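Local coordinates for phosphotriesterase family protein (Listeria monocytogenes serotype 4b str. H7858, PDB 3PNZ) that hydrolyses lactones, apparently those of phosphorylated sugars, with a zinc-containing site in an amidohydrolase-fold TIM barrel, at residues Gly9-Pro13 / Glu14-Phe18; Arg35-Asp38 / Asp39-Leu42; Ala253-Leu256 / Tyr257-Glu261; Lys306-Gly310 / Glu311-Lys315. All coordinates share one frame; numbering follows the deposited sequence.

How the contacts relate
The four contacts follow one another along a single chain folded as an amidohydrolase-type TIM barrel, and each is local, made within one turn or two of backbone. Contact 1 leads from the hairpin strand 9-11 to barrel strand 19-23. Contact 2 lies in the loop between helices 30-33 and 45-57, its centre about 33 Å from that of contact 1 and on the opposite side of the chain's centre. Contacts 3 and 4 come late, with centres about 11 Å apart: in the helical layer outside the barrel, helix 248-260 meets the loop before helix 310-325 and its first turn, Leu256 and Val259 touching Phe308 and Leu313.

Contact 1: Gly9-Pro13 / Glu14-Phe18; sequences GDIAP and EQLGF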
ATOM      1  N   GLY A   9     -10.251   3.844 -14.715  1.00 25.08           N
ATOM      2  CA  GLY A   9     -10.456   2.740 -15.640  1.00 23.53           C
ATOM      3  C   GLY A   9      -9.493   1.581 -15.460  1.00 26.71           C
ATOM      4  O   GLY A   9      -8.470   1.696 -14.768  1.00 22.88           O
ATOM      5  N   ASP A  10      -9.826   0.454 -16.084  1.00 22.18           N
ATOM      6  CA  ASP A  10      -8.945  -0.705 -16.086  1.00 21.02           C
ATOM      7  C   ASP A  10      -7.963  -0.574 -17.243  1.00 25.27           C
ATOM      8  O   ASP A  10      -8.365  -0.345 -18.387  1.00 23.52           O
ATOM      9  CB  ASP A  10      -9.758  -1.997 -16.192  1.00 21.64           C
ATOM     10  CG  ASP A  10     -10.742  -2.166 -15.040  1.00 25.84           C
ATOM     11  OD1 ASP A  10     -10.535  -1.555 -13.964  1.00 23.77           O
ATOM     12  OD2 ASP A  10     -11.731  -2.911 -15.205  1.00 24.85           O
ATOM     13  N   ILE A  11      -6.675  -0.697 -16.942  1.00 20.49           N
ATOM     14  CA  ILE A  11      -5.629  -0.452 -17.921  1.00 19.24           C
ATOM     15  C   ILE A  11      -4.788  -1.700 -18.152  1.00 22.77           C
ATOM     16  O   ILE A  11      -4.798  -2.621 -17.333  1.00 24.14           O
ATOM     17  CB  ILE A  11      -4.711   0.724 -17.491  1.00 20.96           C
ATOM     18  CG1 ILE A  11      -3.911   0.371 -16.229  1.00 20.03           C
ATOM     19  CG2 ILE A  11      -5.534   1.977 -17.269  1.00 23.66           C
ATOM     20  CD1 ILE A  11      -2.887   1.447 -15.848  1.00 20.78           C
ATOM     21  N   ALA A  12      -4.059  -1.728 -19.265  1.00 19.60           N
ATOM     22  CA  ALA A  12      -3.164  -2.841 -19.553  1.00 21.25           C
ATOM     23  C   ALA A  12      -1.942  -2.732 -18.657  1.00 22.16           C
ATOM     24  O   ALA A  12      -1.528  -1.625 -18.303  1.00 21.05           O
ATOM     25  CB  ALA A  12      -2.738  -2.819 -21.019  1.00 23.26           C
ATOM     26  N   PRO A  13      -1.358  -3.877 -18.280  1.00 21.55           N
ATOM     27  CA  PRO A  13      -0.160  -3.807 -17.429  1.00 22.45           C
ATOM     28  C   PRO A  13       0.921  -2.922 -18.033  1.00 25.56           C
ATOM     29  O   PRO A  13       1.626  -2.212 -17.314  1.00 23.88           O
ATOM     30  CB  PRO A  13       0.303  -5.261 -17.365  1.00 24.96           C
ATOM     31  CG  PRO A  13      -0.958  -6.048 -17.507  1.00 25.48           C
ATOM     32  CD  PRO A  13      -1.834  -5.258 -18.461  1.00 22.50           C
ATOM     33  N   GLU A  14       1.036  -2.945 -19.355  1.00 25.26           N
ATOM     34  CA  GLU A  14       2.045  -2.163 -20.044  1.00 26.79           C
ATOM     35  C   GLU A  14       1.823  -0.653 -19.879  1.00 24.73           C
ATOM     36  O   GLU A  14       2.740   0.137 -20.091  1.00 26.72           O
ATOM     37  CB  GLU A  14       2.076  -2.561 -21.524  1.00 30.05           C
ATOM     38  CG  GLU A  14       2.386  -4.056 -21.756  1.00 42.51           C
ATOM     39  CD  GLU A  14       1.294  -5.027 -21.252  1.00 41.56           C
ATOM     40  OE1 GLU A  14       0.107  -4.634 -21.144  1.00 34.22           O
ATOM     41  OE2 GLU A  14       1.629  -6.204 -20.973  1.00 46.30           O
ATOM     42  N   GLN A  15       0.616  -0.261 -19.480  1.00 22.50           N
ATOM     43  CA  GLN A  15       0.278   1.149 -19.288  1.00 22.00           C
ATOM     44  C   GLN A  15       0.564   1.657 -17.865  1.00 21.33           C
ATOM     45  O   GLN A  15       0.437   2.853 -17.596  1.00 21.07           O
ATOM     46  CB  GLN A  15      -1.202   1.401 -19.602  1.00 23.64           C
ATOM     47  CG  GLN A  15      -1.627   1.085 -21.046  1.00 31.70           C
ATOM     48  CD  GLN A  15      -3.123   1.318 -21.286  1.00 33.43           C
ATOM     49  OE1 GLN A  15      -3.957   0.415 -21.109  1.00 29.61           O
ATOM     50  NE2 GLN A  15      -3.469   2.540 -21.683  1.00 40.93           N
ATOM     51  N   LEU A  16       0.909   0.749 -16.953  1.00 22.26           N
ATOM     52  CA  LEU A  16       1.156   1.141 -15.560  1.00 20.18           C
ATOM     53  C   LEU A  16       2.367   2.081 -15.433  1.00 18.96           C
ATOM     54  O   LEU A  16       2.309   3.096 -14.732  1.00 19.53           O
ATOM     55  CB  LEU A  16       1.329  -0.098 -14.671  1.00 20.81           C
ATOM     56  CG  LEU A  16       1.157   0.125 -13.165  1.00 20.52           C
ATOM     57  CD1 LEU A  16      -0.278   0.496 -12.878  1.00 21.53           C
ATOM     58  CD2 LEU A  16       1.553  -1.147 -12.394  1.00 19.21           C
ATOM     59  N   GLY A  17       3.457   1.745 -16.116  1.00 20.71           N
ATOM     60  CA  GLY A  17       4.660   2.552 -16.100  1.00 21.35           C
ATOM     61  C   GLY A  17       5.307   2.646 -14.728  1.00 25.38           C
ATOM     62  O   GLY A  17       5.091   1.781 -13.870  1.00 19.98           O
ATOM     63  N   PHE A  18       6.093   3.700 -14.535  1.00 21.42           N
ATOM     64  CA  PHE A  18       6.858   3.907 -13.310  1.00 18.98           C
ATOM     65  C   PHE A  18       5.920   4.110 -12.124  1.00 20.11           C
ATOM     66  O   PHE A  18       5.098   5.024 -12.123  1.00 21.36           O
ATOM     67  CB  PHE A  18       7.800   5.111 -13.465  1.00 20.62           C
ATOM     68  CG  PHE A  18       8.805   5.227 -12.364  1.00 21.55           C
ATOM     69  CD1 PHE A  18      10.068   4.682 -12.504  1.00 21.55           C
ATOM     70  CD2 PHE A  18       8.480   5.871 -11.184  1.00 22.57           C
ATOM     71  CE1 PHE A  18      10.999   4.774 -11.478  1.00 22.48           C
ATOM     72  CE2 PHE A  18       9.405   5.971 -10.159  1.00 20.66           C
ATOM     73  CZ  PHE A  18      10.663   5.419 -10.307  1.00 20.52           C
TER
HETATM   74  O   HOH W   1       4.090  -1.026 -17.068  1.00 24.34           O
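Ala12 and Gln15 grip each other twice. The backbone N of Ala12 donates to the side-chain oxygen Gln15 OE1 at 2.8 Å, an almost straight bond (171° at the hydrogen), while Gln15 N returns a bond to Ala12 O, also 2.8 Å long. Gln15 CG lies beside its own backbone N (chi1 -61°), and the chain, extended beyond it, carries the amide back along Ala12 to the end of strand 9-11. One residue on, Leu16 N reaches Pro13 O at 3.1 Å, so two type I turns overlap, the first with Pro13 and Glu14 at its corners. Glu14 bends at chi2 and lies alongside the proline ring, its OE1 3.4 Å from Pro13 CD. On the side of strand 4-6, Ile11 CD1 meets Leu16 CD1 at 4.1 Å, and Ile4 of that hairpin strand touches both side chains. A water extends the turn: it donates to Pro13 O at 2.7 Å and accepts from Gly17 N. Beyond it the chain enters strand 19-23, which carries the zinc ligand His22, with His24 just past its end; Phe18 stacks on Phe318 just before that strand. Ala12 N, Ala12 O and Pro13 O are thus satisfied within the turn or by its water, whereas Gln15 O and Leu16 O bond to Gln88 and Thr62, tying the turn to its surroundings.

Contact 2: Arg35-Asp38 / Asp39-Leu42; sequences RDAD and DLLL
Ala37 and Asp38 each accept from the residue three places on: Leu40 N donates to Ala37 O and Leu41 N to Asp38 O, both at 3.0 Å, giving a short 3-10 turn in the loop between helices 30-33 and 45-57 of the barrel. The turn follows directly on a Schellman motif that ends helix 30-33, with Asp36 at positive phi; Ala37 then centres an inverse gamma turn, closed by a weak bond from Asp38 N to Asp36 O. The methyl of Ala37 comes within 4.4 Å of Leu40 CD1, a loose apolar touch, and Trp32 of the preceding helix packs against both residues. The two acidic side chains turn outward from the 3-10 turn to the loop at 275-277. Asp38 forms a salt bridge with Lys276, while Asp39 takes a hydrogen bond from Thr277 and a salt bridge from Arg275, so nearby positive charge probably favours the ionised form of both carboxylates. The side chain of Leu40 lies about 5 Å from a bound phosphate, probably from the crystallisation liquor, and about 9 Å from a zinc ion, near the metal site without touching it. Leu41 crosses Asp38 at about a right angle, bringing its CD1 methyl 4.0 Å from Asp38 OD1.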
ATOM      1  N   ARG A  35      -6.970  12.511  18.144  1.00 34.19           N
ATOM      2  CA  ARG A  35      -5.873  12.686  19.096  1.00 33.44           C
ATOM      3  C   ARG A  35      -5.014  13.900  18.777  1.00 32.62           C
ATOM      4  O   ARG A  35      -3.924  14.066  19.329  1.00 33.67           O
ATOM      5  CB  ARG A  35      -5.007  11.430  19.158  1.00 30.41           C
ATOM      6  CG  ARG A  35      -5.660  10.322  19.956  1.00 34.51           C
ATOM      7  CD  ARG A  35      -5.021   8.973  19.720  1.00 34.39           C
ATOM      8  NE  ARG A  35      -5.717   7.955  20.497  1.00 32.16           N
ATOM      9  CZ  ARG A  35      -6.948   7.536  20.228  1.00 37.12           C
ATOM     10  NH1 ARG A  35      -7.616   8.046  19.197  1.00 33.06           N
ATOM     11  NH2 ARG A  35      -7.512   6.608  20.988  1.00 35.57           N
ATOM     12  N   ASP A  36      -5.513  14.736  17.878  1.00 31.22           N
ATOM     13  CA  ASP A  36      -4.834  15.965  17.497  1.00 35.01           C
ATOM     14  C   ASP A  36      -3.438  15.728  16.933  1.00 34.76           C
ATOM     15  O   ASP A  36      -2.600  16.628  16.961  1.00 32.05           O
ATOM     16  CB  ASP A  36      -4.762  16.924  18.691  1.00 41.95           C
ATOM     17  CG  ASP A  36      -6.129  17.405  19.132  1.00 47.36           C
ATOM     18  OD1 ASP A  36      -6.881  17.925  18.280  1.00 51.73           O
ATOM     19  OD2 ASP A  36      -6.452  17.264  20.333  1.00 52.42           O
ATOM     20  N   ALA A  37      -3.191  14.525  16.413  1.00 31.23           N
ATOM     21  CA  ALA A  37      -1.923  14.232  15.744  1.00 30.95           C
ATOM     22  C   ALA A  37      -1.930  14.812  14.328  1.00 29.69           C
ATOM     23  O   ALA A  37      -2.014  14.081  13.329  1.00 25.83           O
ATOM     24  CB  ALA A  37      -1.664  12.731  15.721  1.00 26.38           C
ATOM     25  N   ASP A  38      -1.836  16.134  14.245  1.00 28.70           N
ATOM     26  CA  ASP A  38      -2.022  16.849  12.983  1.00 28.26           C
ATOM     27  C   ASP A  38      -1.065  16.440  11.863  1.00 26.94           C
ATOM     28  O   ASP A  38      -1.414  16.518  10.689  1.00 26.71           O
ATOM     29  CB  ASP A  38      -1.918  18.358  13.202  1.00 30.47           C
ATOM     30  CG  ASP A  38      -2.385  19.149  11.997  1.00 33.43           C
ATOM     31  OD1 ASP A  38      -3.615  19.191  11.763  1.00 39.00           O
ATOM     32  OD2 ASP A  38      -1.532  19.727  11.283  1.00 34.39           O
ATOM     33  N   ASP A  39       0.149  16.032  12.219  1.00 24.79           N
ATOM     34  CA  ASP A  39       1.143  15.681  11.206  1.00 24.02           C
ATOM     35  C   ASP A  39       0.713  14.462  10.382  1.00 22.23           C
ATOM     36  O   ASP A  39       1.191  14.267   9.266  1.00 22.46           O
ATOM     37  CB  ASP A  39       2.512  15.428  11.849  1.00 25.19           C
ATOM     38  CG  ASP A  39       3.641  15.396  10.833  1.00 23.15           C
ATOM     39  OD1 ASP A  39       3.575  16.131   9.820  1.00 22.58           O
ATOM     40  OD2 ASP A  39       4.617  14.644  11.061  1.00 24.00           O
ATOM     41  N   LEU A  40      -0.192  13.656  10.927  1.00 23.34           N
ATOM     42  CA  LEU A  40      -0.659  12.454  10.230  1.00 22.42           C
ATOM     43  C   LEU A  40      -1.940  12.700   9.445  1.00 23.79           C
ATOM     44  O   LEU A  40      -2.567  11.761   8.960  1.00 25.55           O
ATOM     45  CB  LEU A  40      -0.865  11.312  11.220  1.00 22.92           C
ATOM     46  CG  LEU A  40       0.437  10.669  11.714  1.00 24.23           C
ATOM     47  CD1 LEU A  40       0.183   9.882  12.989  1.00 29.68           C
ATOM     48  CD2 LEU A  40       1.037   9.772  10.622  1.00 22.71           C
ATOM     49  N   LEU A  41      -2.324  13.964   9.321  1.00 22.97           N
ATOM     50  CA  LEU A  41      -3.470  14.317   8.496  1.00 22.71           C
ATOM     51  C   LEU A  41      -3.001  14.994   7.211  1.00 25.02           C
ATOM     52  O   LEU A  41      -2.482  16.111   7.236  1.00 25.76           O
ATOM     53  CB  LEU A  41      -4.428  15.231   9.263  1.00 23.58           C
ATOM     54  CG  LEU A  41      -4.752  14.843  10.705  1.00 25.37           C
ATOM     55  CD1 LEU A  41      -5.726  15.856  11.316  1.00 25.52           C
ATOM     56  CD2 LEU A  41      -5.304  13.432  10.806  1.00 23.27           C
ATOM     57  N   LEU A  42      -3.163  14.311   6.080  1.00 23.47           N
ATOM     58  CA  LEU A  42      -2.858  14.915   4.795  1.00 21.69           C
ATOM     59  C   LEU A  42      -4.145  15.559   4.293  1.00 27.87           C
ATOM     60  O   LEU A  42      -4.894  14.959   3.527  1.00 26.59           O
ATOM     61  CB  LEU A  42      -2.350  13.866   3.804  1.00 23.52           C
ATOM     62  CG  LEU A  42      -1.010  13.224   4.182  1.00 24.14           C
ATOM     63  CD1 LEU A  42      -0.600  12.142   3.178  1.00 22.64           C
ATOM     64  CD2 LEU A  42       0.067  14.291   4.286  1.00 23.90           C
TER

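Contact 3: Ala253-Leu256 / Tyr257-Glu261; sequences AAIL and YLVSE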
ATOM      1  N   ALA A 253      21.075  -2.676   1.285  1.00 16.98           N
ATOM      2  CA  ALA A 253      21.747  -3.959   1.509  1.00 17.81           C
ATOM      3  C   ALA A 253      20.751  -5.128   1.540  1.00 18.66           C
ATOM      4  O   ALA A 253      21.026  -6.210   1.007  1.00 19.96           O
ATOM      5  CB  ALA A 253      22.575  -3.923   2.791  1.00 19.90           C
ATOM      6  N   ALA A 254      19.594  -4.905   2.163  1.00 17.77           N
ATOM      7  CA  ALA A 254      18.582  -5.948   2.305  1.00 18.68           C
ATOM      8  C   ALA A 254      17.980  -6.270   0.939  1.00 17.58           C
ATOM      9  O   ALA A 254      17.733  -7.428   0.607  1.00 18.24           O
ATOM     10  CB  ALA A 254      17.491  -5.507   3.289  1.00 18.44           C
ATOM     11  N   ILE A 255      17.734  -5.229   0.153  1.00 16.65           N
ATOM     12  CA  ILE A 255      17.237  -5.415  -1.207  1.00 18.84           C
ATOM     13  C   ILE A 255      18.236  -6.225  -2.027  1.00 20.53           C
ATOM     14  O   ILE A 255      17.866  -7.195  -2.689  1.00 18.23           O
ATOM     15  CB  ILE A 255      16.957  -4.066  -1.884  1.00 18.33           C
ATOM     16  CG1 ILE A 255      15.703  -3.436  -1.273  1.00 17.46           C
ATOM     17  CG2 ILE A 255      16.780  -4.236  -3.400  1.00 18.37           C
ATOM     18  CD1 ILE A 255      15.490  -2.004  -1.660  1.00 17.72           C
ATOM     19  N   LEU A 256      19.508  -5.842  -1.961  1.00 17.96           N
ATOM     20  CA  LEU A 256      20.530  -6.515  -2.757  1.00 20.78           C
ATOM     21  C   LEU A 256      20.777  -7.950  -2.297  1.00 20.26           C
ATOM     22  O   LEU A 256      21.126  -8.810  -3.108  1.00 20.29           O
ATOM     23  CB  LEU A 256      21.829  -5.702  -2.790  1.00 18.73           C
ATOM     24  CG  LEU A 256      21.719  -4.367  -3.532  1.00 19.76           C
ATOM     25  CD1 LEU A 256      23.035  -3.614  -3.431  1.00 20.83           C
ATOM     26  CD2 LEU A 256      21.328  -4.598  -4.991  1.00 21.49           C
ATOM     27  N   TYR A 257      20.574  -8.232  -1.013  1.00 18.26           N
ATOM     28  CA  TYR A 257      20.625  -9.629  -0.574  1.00 19.66           C
ATOM     29  C   TYR A 257      19.546 -10.451  -1.273  1.00 20.31           C
ATOM     30  O   TYR A 257      19.807 -11.557  -1.769  1.00 20.37           O
ATOM     31  CB  TYR A 257      20.483  -9.768   0.948  1.00 20.11           C
ATOM     32  CG  TYR A 257      20.339 -11.208   1.367  1.00 18.40           C
ATOM     33  CD1 TYR A 257      21.437 -12.061   1.369  1.00 24.84           C
ATOM     34  CD2 TYR A 257      19.103 -11.728   1.726  1.00 19.75           C
ATOM     35  CE1 TYR A 257      21.313 -13.391   1.733  1.00 22.16           C
ATOM     36  CE2 TYR A 257      18.965 -13.065   2.094  1.00 19.66           C
ATOM     37  CZ  TYR A 257      20.072 -13.884   2.099  1.00 23.68           C
ATOM     38  OH  TYR A 257      19.934 -15.203   2.462  1.00 26.43           O
ATOM     39  N   LEU A 258      18.327  -9.924  -1.309  1.00 18.14           N
ATOM     40  CA  LEU A 258      17.238 -10.642  -1.968  1.00 17.32           C
ATOM     41  C   LEU A 258      17.542 -10.802  -3.459  1.00 18.11           C
ATOM     42  O   LEU A 258      17.291 -11.866  -4.027  1.00 18.86           O
ATOM     43  CB  LEU A 258      15.893  -9.946  -1.751  1.00 18.34           C
ATOM     44  CG  LEU A 258      15.272 -10.192  -0.365  1.00 18.37           C
ATOM     45  CD1 LEU A 258      14.100  -9.246  -0.125  1.00 20.21           C
ATOM     46  CD2 LEU A 258      14.822 -11.659  -0.214  1.00 19.22           C
ATOM     47  N   VAL A 259      18.104  -9.765  -4.078  1.00 17.61           N
ATOM     48  CA  VAL A 259      18.501  -9.877  -5.487  1.00 18.80           C
ATOM     49  C   VAL A 259      19.529 -10.994  -5.644  1.00 20.86           C
ATOM     50  O   VAL A 259      19.408 -11.845  -6.530  1.00 20.78           O
ATOM     51  CB  VAL A 259      19.036  -8.555  -6.068  1.00 18.68           C
ATOM     52  CG1 VAL A 259      19.566  -8.767  -7.490  1.00 17.83           C
ATOM     53  CG2 VAL A 259      17.947  -7.487  -6.069  1.00 19.91           C
ATOM     54  N   SER A 260      20.525 -11.022  -4.764  1.00 20.70           N
ATOM     55  CA  SER A 260      21.560 -12.045  -4.858  1.00 22.24           C
ATOM     56  C   SER A 260      21.001 -13.462  -4.688  1.00 23.52           C
ATOM     57  O   SER A 260      21.574 -14.424  -5.198  1.00 24.91           O
ATOM     58  CB  SER A 260      22.698 -11.779  -3.858  1.00 23.72           C
ATOM     59  OG  SER A 260      22.307 -12.154  -2.546  1.00 29.34           O
ATOM     60  N   GLU A 261      19.882 -13.596  -3.979  1.00 19.69           N
ATOM     61  CA  GLU A 261      19.305 -14.912  -3.749  1.00 19.29           C
ATOM     62  C   GLU A 261      18.269 -15.295  -4.810  1.00 20.93           C
ATOM     63  O   GLU A 261      17.645 -16.354  -4.718  1.00 23.72           O
ATOM     64  CB  GLU A 261      18.704 -14.996  -2.340  1.00 22.18           C
ATOM     65  CG  GLU A 261      19.761 -14.948  -1.239  1.00 24.08           C
ATOM     66  CD  GLU A 261      20.563 -16.240  -1.150  1.00 28.99           C
ATOM     67  OE1 GLU A 261      19.957 -17.329  -1.216  1.00 28.46           O
ATOM     68  OE2 GLU A 261      21.801 -16.173  -1.013  1.00 33.84           O
TER
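Val259 sits one turn above Ile255, and one methyl of each faces the other: the two CG2 atoms are 4.4 Å apart. The valine's CG1 stands anti to its backbone N (chi1 174°), which leaves CG2 beside that N and brings it down over Ile255 O at 3.4 Å. The same carbonyl accepts from Val259 N at 2.9 Å, with the donor in the carbonyl plane. Leu258 points to another flank, its CB 3.5 Å from Ile255 O and its branch reaching back toward Ala254 O. These residues belong to helix 248-260, the crossover helix of a beta-alpha-beta unit between barrel strands 234-237 and 267-269. Its inner flank, with Ala254, Ile255 and Leu258, packs on Phe237 of the first of these strands, whereas Ile255 and Val259 also meet Phe317 of helix 310-325. Tyr257 leaves the helix on a further side, toward Pro222 and Lys226 of helix 222-229. One face of its ring is covered by Glu261 CG, 3.5 Å above the plane and offset toward the rim; the carboxylate beyond that carbon forms a salt bridge with Lys226. Near the end of the helix Ser260 N donates to Leu256 O at 2.8 Å. The hydroxyl of Ser260, turned between its own backbone N and carbonyl carbon, donates to Tyr257 O at 2.7 Å.

Contact 4: Lys306-Gly310 / Glu311-Lys315; sequences KGFDG and EKLVK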
ATOM      1  N   LYS A 306      28.576  -2.434  -6.514  1.00 31.35           N
ATOM      2  CA  LYS A 306      28.623  -3.746  -5.873  1.00 29.11           C
ATOM      3  C   LYS A 306      28.460  -4.907  -6.852  1.00 30.29           C
ATOM      4  O   LYS A 306      28.352  -6.063  -6.440  1.00 30.83           O
ATOM      5  CB  LYS A 306      27.583  -3.843  -4.755  1.00 31.64           C
ATOM      6  CG  LYS A 306      27.750  -2.795  -3.660  1.00 32.44           C
ATOM      7  CD  LYS A 306      27.443  -3.384  -2.298  1.00 40.94           C
ATOM      8  CE  LYS A 306      26.597  -2.450  -1.444  1.00 41.73           C
ATOM      9  NZ  LYS A 306      27.331  -1.246  -0.964  1.00 37.78           N
ATOM     10  N   GLY A 307      28.434  -4.605  -8.146  1.00 30.19           N
ATOM     11  CA  GLY A 307      28.440  -5.653  -9.154  1.00 30.33           C
ATOM     12  C   GLY A 307      27.085  -6.047  -9.717  1.00 34.85           C
ATOM     13  O   GLY A 307      26.978  -7.002 -10.487  1.00 32.75           O
ATOM     14  N   PHE A 308      26.042  -5.314  -9.347  1.00 28.85           N
ATOM     15  CA  PHE A 308      24.709  -5.617  -9.863  1.00 30.49           C
ATOM     16  C   PHE A 308      24.404  -4.774 -11.105  1.00 30.68           C
ATOM     17  O   PHE A 308      25.175  -3.888 -11.471  1.00 30.82           O
ATOM     18  CB  PHE A 308      23.646  -5.385  -8.776  1.00 28.37           C
ATOM     19  CG  PHE A 308      23.822  -6.246  -7.545  1.00 26.23           C
ATOM     20  CD1 PHE A 308      23.183  -7.478  -7.443  1.00 27.62           C
ATOM     21  CD2 PHE A 308      24.601  -5.813  -6.479  1.00 28.47           C
ATOM     22  CE1 PHE A 308      23.338  -8.273  -6.305  1.00 25.90           C
ATOM     23  CE2 PHE A 308      24.759  -6.597  -5.341  1.00 26.91           C
ATOM     24  CZ  PHE A 308      24.122  -7.829  -5.253  1.00 27.51           C
ATOM     25  N   ASP A 309      23.284  -5.062 -11.758  1.00 27.64           N
ATOM     26  CA  ASP A 309      22.820  -4.256 -12.882  1.00 29.97           C
ATOM     27  C   ASP A 309      21.793  -3.258 -12.358  1.00 25.87           C
ATOM     28  O   ASP A 309      20.591  -3.519 -12.378  1.00 24.26           O
ATOM     29  CB  ASP A 309      22.199  -5.161 -13.950  1.00 28.65           C
ATOM     30  CG  ASP A 309      21.888  -4.426 -15.250  1.00 30.85           C
ATOM     31  OD1 ASP A 309      21.693  -3.191 -15.225  1.00 28.89           O
ATOM     32  OD2 ASP A 309      21.814  -5.100 -16.303  1.00 32.92           O
ATOM     33  N   GLY A 310      22.278  -2.121 -11.875  1.00 23.93           N
ATOM     34  CA  GLY A 310      21.439  -1.152 -11.186  1.00 25.50           C
ATOM     35  C   GLY A 310      20.254  -0.662 -11.995  1.00 24.37           C
ATOM     36  O   GLY A 310      19.131  -0.561 -11.495  1.00 22.55           O
ATOM     37  N   GLU A 311      20.500  -0.352 -13.262  1.00 25.02           N
ATOM     38  CA  GLU A 311      19.445   0.165 -14.120  1.00 24.94           C
ATOM     39  C   GLU A 311      18.355  -0.879 -14.349  1.00 22.44           C
ATOM     40  O   GLU A 311      17.165  -0.561 -14.327  1.00 23.98           O
ATOM     41  CB  GLU A 311      20.033   0.641 -15.456  1.00 29.54           C
ATOM     42  CG  GLU A 311      21.014   1.805 -15.314  1.00 32.89           C
ATOM     43  CD  GLU A 311      22.458   1.369 -15.015  1.00 39.52           C
ATOM     44  OE1 GLU A 311      22.688   0.211 -14.579  1.00 37.47           O
ATOM     45  OE2 GLU A 311      23.374   2.204 -15.217  1.00 47.69           O
ATOM     46  N   LYS A 312      18.764  -2.124 -14.558  1.00 22.52           N
ATOM     47  CA  LYS A 312      17.810  -3.209 -14.768  1.00 24.64           C
ATOM     48  C   LYS A 312      16.957  -3.421 -13.517  1.00 23.37           C
ATOM     49  O   LYS A 312      15.747  -3.638 -13.607  1.00 21.02           O
ATOM     50  CB  LYS A 312      18.533  -4.512 -15.106  1.00 25.47           C
ATOM     51  CG  LYS A 312      17.595  -5.680 -15.375  1.00 31.87           C
ATOM     52  CD  LYS A 312      18.360  -6.973 -15.617  1.00 34.68           C
ATOM     53  CE  LYS A 312      17.411  -8.113 -15.972  1.00 41.26           C
ATOM     54  NZ  LYS A 312      18.127  -9.405 -16.213  1.00 48.82           N
ATOM     55  N   LEU A 313      17.598  -3.362 -12.355  1.00 23.57           N
ATOM     56  CA  LEU A 313      16.891  -3.560 -11.091  1.00 20.00           C
ATOM     57  C   LEU A 313      15.867  -2.455 -10.855  1.00 21.75           C
ATOM     58  O   LEU A 313      14.756  -2.724 -10.415  1.00 21.21           O
ATOM     59  CB  LEU A 313      17.885  -3.637  -9.926  1.00 20.53           C
ATOM     60  CG  LEU A 313      18.722  -4.915  -9.946  1.00 19.62           C
ATOM     61  CD1 LEU A 313      19.810  -4.854  -8.883  1.00 23.62           C
ATOM     62  CD2 LEU A 313      17.842  -6.151  -9.758  1.00 22.71           C
ATOM     63  N   VAL A 314      16.241  -1.211 -11.141  1.00 20.24           N
ATOM     64  CA  VAL A 314      15.299  -0.107 -11.002  1.00 21.29           C
ATOM     65  C   VAL A 314      14.093  -0.305 -11.916  1.00 20.64           C
ATOM     66  O   VAL A 314      12.952  -0.052 -11.526  1.00 19.79           O
ATOM     67  CB  VAL A 314      15.966   1.258 -11.260  1.00 23.13           C
ATOM     68  CG1 VAL A 314      14.906   2.332 -11.505  1.00 23.48           C
ATOM     69  CG2 VAL A 314      16.872   1.625 -10.075  1.00 21.60           C
ATOM     70  N   LYS A 315      14.339  -0.778 -13.135  1.00 20.95           N
ATOM     71  CA  LYS A 315      13.234  -1.055 -14.042  1.00 23.38           C
ATOM     72  C   LYS A 315      12.306  -2.131 -13.469  1.00 19.16           C
ATOM     73  O   LYS A 315      11.087  -2.022 -13.577  1.00 20.17           O
ATOM     74  CB  LYS A 315      13.751  -1.468 -15.420  1.00 23.71           C
ATOM     75  CG  LYS A 315      12.653  -1.593 -16.462  1.00 30.82           C
ATOM     76  CD  LYS A 315      13.149  -2.324 -17.698  1.00 36.53           C
ATOM     77  CE  LYS A 315      11.974  -2.850 -18.519  1.00 42.40           C
ATOM     78  NZ  LYS A 315      10.987  -1.770 -18.800  1.00 41.94           N
TER
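With its CG swung anti to the backbone N (chi1 -171°), Asp309 bends its carboxylate forward over the first turn, where OD1 accepts from Lys312 N at 3.2 Å. This is the N-cap of helix 310-325, and the donor comes from above the carboxylate plane, 61° out of it. Asp309 and Lys312 side chains cross at about a right angle: Lys312 CB lies 3.4 Å from Asp309 CG, and the lysine then runs out extended, past the carboxylate, so that its ammonium makes no contact with it. A second feature of the cap is a hydrophobic staple, in which Phe308, the residue before the N-cap, sets its CB 3.9 Å from Leu313 CD1. Leu313 also rests its CG against Asp309 O, the carbonyl to which its own N donates at 3.0 Å, nearly along the C=O axis. The loop that carries Asp309 is short: a Schellman motif with Gly307 at positive phi ends helix 289-305, and the new helix starts at Gly310, whose N bonds to Asn304 OD1. Glu311, bent at chi2, turns back over the same end, where the positive end of the helix dipole would probably favour negative charge. Its OE2 takes a weak hydrogen bond from Asn304, while OE1 comes within 3.6 Å of Asp309 OD1, two like-charged oxygens side by side at the helix start.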